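Local coordinates for protein succinate-semialdehyde dehydrogenase (NAD(P)(+)) (Marinobacter aquaeolei, PDB 3RH9) that probably oxidises succinate semialdehyde to succinate with a nicotinamide cofactor, as a member of the aldehyde dehydrogenase family, at residues A[124-132]-A[140-148]; A[166-176]-A[465-475]. All coordinates share one frame; numbering follows the deposited sequence.

Contact 1. Residues A[124-132]-A[140-148]; sequences ISALDSHTI and TWTVHYRPV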
loop_
_atom_site.group_PDB
_atom_site.type_symbol
_atom_site.label_atom_id
_atom_site.label_comp_id
_atom_site.label_asym_id
_atom_site.label_seq_id
_atom_site.Cartn_x
_atom_site.Cartn_y
_atom_site.Cartn_z
ATOM N N ILE A 124 -4.325 -15.242 -14.138
ATOM C CA ILE A 124 -3.083 -15.505 -13.436
ATOM C C ILE A 124 -1.848 -15.098 -14.268
ATOM O O ILE A 124 -0.782 -14.783 -13.715
ATOM C CB ILE A 124 -3.008 -16.989 -13.025
ATOM C CG1 ILE A 124 -1.828 -17.240 -12.093
ATOM C CG2 ILE A 124 -2.936 -17.893 -14.255
ATOM C CD1 ILE A 124 -1.853 -18.623 -11.452
ATOM N N SER A 125 -1.989 -15.090 -15.592
ATOM C CA SER A 125 -0.847 -14.798 -16.462
ATOM C C SER A 125 -0.369 -13.369 -16.304
ATOM O O SER A 125 0.748 -13.024 -16.706
ATOM C CB SER A 125 -1.163 -15.095 -17.928
ATOM O OG SER A 125 -0.781 -16.425 -18.242
ATOM N N ALA A 126 -1.222 -12.549 -15.697
ATOM C CA ALA A 126 -0.907 -11.155 -15.429
ATOM C C ALA A 126 0.362 -10.979 -14.579
ATOM O O ALA A 126 1.006 -9.940 -14.651
ATOM C CB ALA A 126 -2.088 -10.492 -14.766
ATOM N N LEU A 127 0.720 -11.992 -13.787
ATOM C CA LEU A 127 1.865 -11.904 -12.875
ATOM C C LEU A 127 3.166 -12.411 -13.496
ATOM O O LEU A 127 4.177 -12.580 -12.803
ATOM C CB LEU A 127 1.587 -12.663 -11.571
ATOM C CG LEU A 127 0.427 -12.099 -10.751
ATOM C CD1 LEU A 127 0.008 -13.044 -9.628
ATOM C CD2 LEU A 127 0.787 -10.726 -10.219
ATOM N N ASP A 128 3.135 -12.655 -14.802
ATOM C CA ASP A 128 4.335 -13.094 -15.520
ATOM C C ASP A 128 5.396 -12.013 -15.469
ATOM O O ASP A 128 5.091 -10.836 -15.657
ATOM C CB ASP A 128 4.000 -13.410 -16.986
ATOM C CG ASP A 128 3.292 -14.745 -17.150
ATOM O OD1 ASP A 128 3.199 -15.505 -16.154
ATOM O OD2 ASP A 128 2.832 -15.031 -18.280
ATOM N N SER A 129 6.643 -12.390 -15.231
ATOM C CA SER A 129 7.712 -11.401 -15.319
ATOM C C SER A 129 7.759 -10.804 -16.738
ATOM O O SER A 129 7.309 -11.417 -17.708
ATOM C CB SER A 129 9.056 -12.011 -14.937
ATOM O OG SER A 129 9.477 -12.943 -15.914
ATOM N N HIS A 130 8.290 -9.602 -16.860
ATOM C CA HIS A 130 8.374 -8.974 -18.166
ATOM C C HIS A 130 9.630 -8.110 -18.318
ATOM O O HIS A 130 10.112 -7.481 -17.368
ATOM C CB HIS A 130 7.120 -8.153 -18.446
ATOM C CG HIS A 130 7.011 -6.900 -17.628
ATOM N ND1 HIS A 130 7.234 -5.645 -18.155
ATOM C CD2 HIS A 130 6.678 -6.706 -16.326
ATOM C CE1 HIS A 130 7.055 -4.732 -17.214
ATOM N NE2 HIS A 130 6.722 -5.350 -16.092
ATOM N N THR A 131 10.163 -8.098 -19.528
ATOM C CA THR A 131 11.344 -7.317 -19.814
ATOM C C THR A 131 10.949 -6.035 -20.498
ATOM O O THR A 131 10.248 -6.054 -21.498
ATOM C CB THR A 131 12.294 -8.095 -20.708
ATOM O OG1 THR A 131 12.601 -9.342 -20.071
ATOM C CG2 THR A 131 13.568 -7.317 -20.903
ATOM N N ILE A 132 11.386 -4.914 -19.956
ATOM C CA ILE A 132 11.017 -3.640 -20.537
ATOM C C ILE A 132 11.816 -3.405 -21.826
ATOM O O ILE A 132 12.885 -3.992 -22.010
ATOM C CB ILE A 132 11.212 -2.501 -19.521
ATOM C CG1 ILE A 132 12.699 -2.318 -19.203
ATOM C CG2 ILE A 132 10.394 -2.785 -18.262
ATOM C CD1 ILE A 132 12.976 -1.233 -18.197
ATOM N N THR A 140 19.856 -5.148 -19.672
ATOM C CA THR A 140 18.527 -5.627 -20.040
ATOM C C THR A 140 17.736 -5.731 -18.755
ATOM O O THR A 140 18.191 -6.374 -17.815
ATOM C CB THR A 140 18.598 -7.024 -20.678
ATOM O OG1 THR A 140 19.236 -6.942 -21.955
ATOM C CG2 THR A 140 17.219 -7.603 -20.873
ATOM N N TRP A 141 16.561 -5.110 -18.694
ATOM C CA TRP A 141 15.856 -4.982 -17.415
ATOM C C TRP A 141 14.622 -5.857 -17.291
ATOM O O TRP A 141 13.669 -5.729 -18.052
ATOM C CB TRP A 141 15.458 -3.531 -17.150
ATOM C CG TRP A 141 16.604 -2.606 -17.028
ATOM C CD1 TRP A 141 17.449 -2.222 -18.019
ATOM C CD2 TRP A 141 17.033 -1.924 -15.847
ATOM N NE1 TRP A 141 18.389 -1.344 -17.531
ATOM C CE2 TRP A 141 18.151 -1.143 -16.199
ATOM C CE3 TRP A 141 16.580 -1.894 -14.529
ATOM C CZ2 TRP A 141 18.818 -0.348 -15.278
ATOM C CZ3 TRP A 141 17.243 -1.110 -13.624
ATOM C CH2 TRP A 141 18.348 -0.348 -13.996
ATOM N N THR A 142 14.622 -6.737 -16.307
ATOM C CA THR A 142 13.467 -7.587 -16.135
ATOM C C THR A 142 12.771 -7.327 -14.808
ATOM O O THR A 142 13.412 -7.158 -13.772
ATOM C CB THR A 142 13.828 -9.072 -16.286
ATOM O OG1 THR A 142 14.372 -9.291 -17.590
ATOM C CG2 THR A 142 12.597 -9.939 -16.131
ATOM N N VAL A 143 11.446 -7.298 -14.857
ATOM C CA VAL A 143 10.643 -7.094 -13.673
ATOM C C VAL A 143 9.900 -8.374 -13.300
ATOM O O VAL A 143 9.126 -8.907 -14.085
ATOM C CB VAL A 143 9.643 -5.935 -13.880
ATOM C CG1 VAL A 143 8.652 -5.891 -12.738
ATOM C CG2 VAL A 143 10.380 -4.619 -14.003
ATOM N N HIS A 144 10.144 -8.864 -12.095
ATOM C CA HIS A 144 9.485 -10.072 -11.609
ATOM C C HIS A 144 8.486 -9.734 -10.521
ATOM O O HIS A 144 8.621 -8.744 -9.811
ATOM C CB HIS A 144 10.506 -11.040 -11.026
ATOM C CG HIS A 144 11.446 -11.612 -12.033
ATOM N ND1 HIS A 144 12.629 -10.994 -12.386
ATOM C CD2 HIS A 144 11.390 -12.756 -12.756
ATOM C CE1 HIS A 144 13.258 -11.729 -13.286
ATOM N NE2 HIS A 144 12.531 -12.808 -13.522
ATOM N N TYR A 145 7.475 -10.569 -10.376
ATOM C CA TYR A 145 6.548 -10.401 -9.268
ATOM C C TYR A 145 6.638 -11.630 -8.350
ATOM O O TYR A 145 6.010 -12.648 -8.609
ATOM C CB TYR A 145 5.143 -10.141 -9.814
ATOM C CG TYR A 145 5.124 -8.940 -10.729
ATOM C CD1 TYR A 145 5.129 -7.657 -10.213
ATOM C CD2 TYR A 145 5.146 -9.087 -12.108
ATOM C CE1 TYR A 145 5.139 -6.545 -11.039
ATOM C CE2 TYR A 145 5.171 -7.985 -12.945
ATOM C CZ TYR A 145 5.166 -6.714 -12.404
ATOM O OH TYR A 145 5.174 -5.610 -13.225
ATOM N N ARG A 146 7.463 -11.537 -7.308
ATOM C CA ARG A 146 7.667 -12.644 -6.361
ATOM C C ARG A 146 6.548 -12.700 -5.322
ATOM O O ARG A 146 5.936 -11.677 -4.987
ATOM C CB ARG A 146 8.995 -12.490 -5.586
ATOM C CG ARG A 146 10.196 -12.038 -6.375
ATOM C CD ARG A 146 10.647 -13.100 -7.318
ATOM N NE ARG A 146 11.852 -12.708 -8.028
ATOM C CZ ARG A 146 12.355 -13.376 -9.060
ATOM N NH1 ARG A 146 11.742 -14.464 -9.500
ATOM N NH2 ARG A 146 13.465 -12.953 -9.654
ATOM N N PRO A 147 6.298 -13.883 -4.776
ATOM C CA PRO A 147 5.363 -14.005 -3.657
ATOM C C PRO A 147 5.813 -13.131 -2.495
ATOM O O PRO A 147 6.991 -13.196 -2.170
ATOM C CB PRO A 147 5.499 -15.476 -3.257
ATOM C CG PRO A 147 5.971 -16.163 -4.485
ATOM C CD PRO A 147 6.797 -15.179 -5.248
ATOM N N VAL A 148 4.931 -12.361 -1.857
ATOM C CA VAL A 148 5.386 -11.574 -0.703
ATOM C C VAL A 148 5.898 -12.491 0.388
ATOM O O VAL A 148 6.753 -12.119 1.174
ATOM C CB VAL A 148 4.316 -10.586 -0.092
ATOM C CG1 VAL A 148 4.150 -9.350 -0.956
ATOM C CG2 VAL A 148 2.959 -11.281 0.192
HETATM O O HOH W 1 7.000 -12.665 -12.386
HETATM O O HOH W 2 15.416 -4.251 -21.088
#

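Contact 2. Residues A[166-176]-A[465-475]; sequences KKLSAALAAGC and EGGLEGLFEFV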
loop_
_atom_site.group_PDB
_atom_site.type_symbol
_atom_site.label_atom_id
_atom_site.label_comp_id
_atom_site.label_asym_id
_atom_site.label_seq_id
_atom_site.Cartn_x
_atom_site.Cartn_y
_atom_site.Cartn_z
ATOM N N LYS A 166 -12.038 -13.519 -1.995
ATOM C CA LYS A 166 -11.326 -12.405 -2.609
ATOM C C LYS A 166 -9.844 -12.483 -2.272
ATOM O O LYS A 166 -8.988 -12.218 -3.111
ATOM C CB LYS A 166 -11.870 -11.052 -2.128
ATOM C CG LYS A 166 -13.351 -10.782 -2.421
ATOM C CD LYS A 166 -13.820 -9.525 -1.684
ATOM C CE LYS A 166 -15.195 -9.061 -2.149
ATOM N NZ LYS A 166 -15.607 -7.735 -1.547
ATOM N N LYS A 167 -9.534 -12.844 -1.040
ATOM C CA LYS A 167 -8.154 -12.788 -0.603
ATOM C C LYS A 167 -7.360 -13.997 -1.068
ATOM O O LYS A 167 -6.199 -13.878 -1.435
ATOM C CB LYS A 167 -8.064 -12.647 0.921
ATOM C CG LYS A 167 -8.754 -11.430 1.485
ATOM C CD LYS A 167 -8.441 -11.259 2.969
ATOM C CE LYS A 167 -9.218 -10.094 3.554
ATOM N NZ LYS A 167 -8.868 -8.813 2.885
ATOM N N LEU A 168 -7.990 -15.164 -1.045
ATOM C CA LEU A 168 -7.265 -16.410 -1.248
ATOM C C LEU A 168 -7.028 -16.690 -2.723
ATOM O O LEU A 168 -5.987 -17.204 -3.098
ATOM C CB LEU A 168 -7.987 -17.566 -0.575
ATOM C CG LEU A 168 -7.211 -18.879 -0.578
ATOM C CD1 LEU A 168 -5.736 -18.616 -0.304
ATOM C CD2 LEU A 168 -7.805 -19.892 0.414
ATOM N N SER A 169 -7.991 -16.333 -3.559
ATOM C CA SER A 169 -7.809 -16.410 -5.000
ATOM C C SER A 169 -6.597 -15.605 -5.477
ATOM O O SER A 169 -5.856 -16.051 -6.353
ATOM C CB SER A 169 -9.060 -15.933 -5.713
ATOM O OG SER A 169 -9.474 -14.683 -5.198
ATOM N N ALA A 170 -6.390 -14.418 -4.913
ATOM C CA ALA A 170 -5.233 -13.595 -5.290
ATOM C C ALA A 170 -3.936 -14.128 -4.679
ATOM O O ALA A 170 -2.907 -14.162 -5.333
ATOM C CB ALA A 170 -5.450 -12.130 -4.924
ATOM N N ALA A 171 -3.999 -14.568 -3.435
ATOM C CA ALA A 171 -2.828 -15.106 -2.766
ATOM C C ALA A 171 -2.292 -16.419 -3.385
ATOM O O ALA A 171 -1.072 -16.631 -3.442
ATOM C CB ALA A 171 -3.115 -15.272 -1.277
ATOM N N LEU A 172 -3.183 -17.300 -3.843
ATOM C CA LEU A 172 -2.737 -18.507 -4.541
ATOM C C LEU A 172 -2.156 -18.141 -5.901
ATOM O O LEU A 172 -1.071 -18.580 -6.254
ATOM C CB LEU A 172 -3.855 -19.550 -4.695
ATOM C CG LEU A 172 -4.418 -20.180 -3.415
ATOM C CD1 LEU A 172 -5.767 -20.795 -3.672
ATOM C CD2 LEU A 172 -3.482 -21.194 -2.792
ATOM N N ALA A 173 -2.864 -17.327 -6.666
ATOM C CA ALA A 173 -2.336 -16.905 -7.956
ATOM C C ALA A 173 -0.902 -16.403 -7.809
ATOM O O ALA A 173 -0.101 -16.526 -8.739
ATOM C CB ALA A 173 -3.230 -15.828 -8.594
ATOM N N ALA A 174 -0.589 -15.858 -6.629
ATOM C CA ALA A 174 0.721 -15.272 -6.334
ATOM C C ALA A 174 1.754 -16.299 -5.838
ATOM O O ALA A 174 2.967 -16.043 -5.835
ATOM C CB ALA A 174 0.567 -14.158 -5.318
ATOM N N GLY A 175 1.268 -17.459 -5.412
ATOM C CA GLY A 175 2.127 -18.467 -4.827
ATOM C C GLY A 175 2.363 -18.211 -3.349
ATOM O O GLY A 175 3.365 -18.649 -2.796
ATOM N N CYS A 176 1.440 -17.494 -2.708
ATOM C CA CYS A 176 1.581 -17.146 -1.292
ATOM C C CYS A 176 0.880 -18.129 -0.388
ATOM O O CYS A 176 -0.337 -18.204 -0.403
ATOM C CB CYS A 176 1.033 -15.740 -1.014
ATOM S SG CYS A 176 2.196 -14.450 -1.471
ATOM N N GLU A 465 -9.015 -5.165 -3.998
ATOM C CA GLU A 465 -9.236 -6.576 -4.264
ATOM C C GLU A 465 -10.053 -6.672 -5.537
ATOM O O GLU A 465 -10.880 -5.809 -5.814
ATOM C CB GLU A 465 -9.979 -7.231 -3.105
ATOM C CG GLU A 465 -9.185 -7.255 -1.811
ATOM C CD GLU A 465 -9.923 -7.939 -0.658
ATOM O OE1 GLU A 465 -11.180 -7.835 -0.615
ATOM O OE2 GLU A 465 -9.245 -8.560 0.205
ATOM N N GLY A 466 -9.826 -7.728 -6.306
ATOM C CA GLY A 466 -10.533 -7.929 -7.558
ATOM C C GLY A 466 -9.871 -7.229 -8.731
ATOM O O GLY A 466 -9.043 -6.328 -8.555
ATOM N N GLY A 467 -10.238 -7.648 -9.935
ATOM C CA GLY A 467 -9.625 -7.128 -11.140
ATOM C C GLY A 467 -8.124 -7.339 -11.156
ATOM O O GLY A 467 -7.590 -8.146 -10.408
ATOM N N LEU A 468 -7.445 -6.587 -12.006
ATOM C CA LEU A 468 -6.002 -6.654 -12.144
ATOM C C LEU A 468 -5.289 -6.313 -10.867
ATOM O O LEU A 468 -4.485 -7.091 -10.376
ATOM C CB LEU A 468 -5.537 -5.640 -13.173
ATOM C CG LEU A 468 -4.152 -5.960 -13.724
ATOM C CD1 LEU A 468 -4.332 -6.891 -14.923
ATOM C CD2 LEU A 468 -3.384 -4.680 -14.108
ATOM N N GLU A 469 -5.545 -5.118 -10.349
ATOM C CA GLU A 469 -4.779 -4.653 -9.203
ATOM C C GLU A 469 -4.885 -5.644 -8.047
ATOM O O GLU A 469 -3.921 -5.842 -7.303
ATOM C CB GLU A 469 -5.081 -3.185 -8.809
ATOM C CG GLU A 469 -6.410 -2.622 -9.254
ATOM C CD GLU A 469 -6.473 -2.311 -10.749
ATOM O OE1 GLU A 469 -5.984 -1.232 -11.166
ATOM O OE2 GLU A 469 -7.041 -3.136 -11.517
ATOM N N GLY A 470 -6.036 -6.304 -7.932
ATOM C CA GLY A 470 -6.209 -7.325 -6.915
ATOM C C GLY A 470 -5.242 -8.492 -7.072
ATOM O O GLY A 470 -4.759 -9.063 -6.089
ATOM N N LEU A 471 -4.970 -8.867 -8.316
ATOM C CA LEU A 471 -4.009 -9.928 -8.595
ATOM C C LEU A 471 -2.610 -9.551 -8.130
ATOM O O LEU A 471 -1.807 -10.424 -7.862
ATOM C CB LEU A 471 -3.966 -10.243 -10.090
ATOM C CG LEU A 471 -4.936 -11.267 -10.672
ATOM C CD1 LEU A 471 -5.028 -11.067 -12.167
ATOM C CD2 LEU A 471 -4.463 -12.682 -10.351
ATOM N N PHE A 472 -2.333 -8.255 -8.032
ATOM C CA PHE A 472 -1.004 -7.777 -7.635
ATOM C C PHE A 472 -0.845 -7.469 -6.144
ATOM O O PHE A 472 0.183 -6.944 -5.730
ATOM C CB PHE A 472 -0.584 -6.551 -8.461
ATOM C CG PHE A 472 -0.105 -6.895 -9.834
ATOM C CD1 PHE A 472 -1.003 -7.093 -10.862
ATOM C CD2 PHE A 472 1.245 -7.038 -10.096
ATOM C CE1 PHE A 472 -0.564 -7.424 -12.118
ATOM C CE2 PHE A 472 1.690 -7.367 -11.358
ATOM C CZ PHE A 472 0.782 -7.566 -12.364
ATOM N N GLU A 473 -1.848 -7.792 -5.345
ATOM C CA GLU A 473 -1.780 -7.494 -3.926
ATOM C C GLU A 473 -0.717 -8.319 -3.214
ATOM O O GLU A 473 0.087 -7.782 -2.448
ATOM C CB GLU A 473 -3.140 -7.736 -3.272
ATOM C CG GLU A 473 -4.182 -6.669 -3.588
ATOM C CD GLU A 473 -4.219 -5.573 -2.537
ATOM O OE1 GLU A 473 -3.154 -4.945 -2.269
ATOM O OE2 GLU A 473 -5.325 -5.352 -1.974
ATOM N N PHE A 474 -0.712 -9.623 -3.464
ATOM C CA PHE A 474 0.185 -10.513 -2.740
ATOM C C PHE A 474 1.540 -10.769 -3.385
ATOM O O PHE A 474 2.158 -11.794 -3.124
ATOM C CB PHE A 474 -0.515 -11.834 -2.456
ATOM C CG PHE A 474 -1.722 -11.672 -1.606
ATOM C CD1 PHE A 474 -2.976 -11.564 -2.181
ATOM C CD2 PHE A 474 -1.601 -11.567 -0.229
ATOM C CE1 PHE A 474 -4.090 -11.401 -1.400
ATOM C CE2 PHE A 474 -2.712 -11.392 0.557
ATOM C CZ PHE A 474 -3.959 -11.312 -0.030
ATOM N N VAL A 475 2.010 -9.846 -4.212
ATOM C CA VAL A 475 3.336 -9.995 -4.790
ATOM C C VAL A 475 4.242 -8.799 -4.491
ATOM O O VAL A 475 3.764 -7.682 -4.273
ATOM C CB VAL A 475 3.254 -10.228 -6.293
ATOM C CG1 VAL A 475 2.720 -11.610 -6.561
ATOM C CG2 VAL A 475 2.362 -9.174 -6.946
#

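Contact 1. Residues A[124-132]-A[140-148]
His130 has its CG between the backbone N and the carbonyl carbon (chi1 71°), which lays the imidazole beside Val143, pointing the same way. Tyr145 has its CG anti to the carbonyl carbon (chi1 -57°), and its phenol reaches the edge of that imidazole. The bond, His130 NE2 to Tyr145 OH at 3.3 Å, is weak; the stronger partner of the hydroxyl is Glu469 of the second subunit. The two segments form an antiparallel beta hairpin. His130 and Val143 are its hydrogen-bonded pair, with Val143 N to His130 O at 2.8 Å and nearly straight. Thr131 and Thr142 are the non-hydrogen-bonded pair, and their hydroxyls bond across the strands, OG1 to OG1 at 3.0 Å. Ile132 lays CD1 3.5 Å from Trp141 CB. One water links Ile132 O to Trp141 N, and another Leu127 O to Tyr145 N, where the 3-10 turn leads away from strand 140-147. Ser129 CB meets His144 CD2, 3.3 Å away. Strand 140-147 is the middle of a three-stranded antiparallel sheet, between 130-131 and 475-482, consistent with the oligomerisation domain of aldehyde dehydrogenases. Leu127 packs on Phe472, Asp128 touches helix 70-86, and Pro453 of the second subunit packs on Val143.

Contact 2. Residues A[166-176]-A[465-475]
The Phe474 ring lies against helix 162-174, with Ala171 CB over the centre of one face and Ala170 CB at its edge. The methyl makes a CH-pi contact, 3.8 Å from the ring centroid and 11° off the normal. Ring atom CE1 also comes 3.3 Å from Lys167 O. Within the aldehyde dehydrogenase fold, this joins helix 162-174 to the chain from short helix 467-471 to strand 475-482. Small residues let the two come close. Ala170 CB touches Gly470 O, Ala173 CB meets Leu471 CD2, and Ala174 CB packs 3.6 Å from Val475 CG1. Thr151 and Leu153 of strand 151-154 also touch Phe474.

Nearer the start of both segments, Glu465 reaches out extended beyond CG and sets its carboxylate between two lysines. Lys167 NZ forms a salt bridge to OE2 at 2.7 Å, on the syn side but 28° out of the carboxylate plane. A bend at the last torsion of Lys167 (chi4 -61°) turns the ammonium to it. Ser231 and Thr233 also bind this ammonium. Lys166 crosses Glu465 at about a right angle, its CD 3.3 Å from OE1, while the charged NZ stays beyond salt-bridge range. Glu256, the predicted active-site residue, comes close to OE1, so Glu465 belongs to the surroundings of the probable catalytic site. With an alanine here, the Lys167 ammonium would probably lose its carboxylate mate, with the hydroxyls of Ser231 and Thr233 still at hand, and a gap would be likely beside Lys166.

Helix 162-174 ends in a Schellman motif at Gly175, whose positive phi suits glycine. Just beyond it, Cys176 SG sits 3.9 Å from Phe474 CB.

The centres of contacts 1 and 2 lie about 14 Å apart, on the same side of the chain's centre. They come in series: the hairpin of contact 1 closes before helix 162-174 of contact 2 begins, and 465-475 returns near the C-terminus. That return is the bridge between them. Val475 begins strand 475-482, which pairs with strand 140-147, and Val148 N probably bonds to Phe474 O. Pro147 also packs on Ala174, and Ala126 on Phe472. Contact 1 meets the second subunit at several residues, contact 2 through Glu469. The two touching contacts thus span from buried helix packing near the predicted active site to a more exposed three-stranded sheet that meets the second subunit.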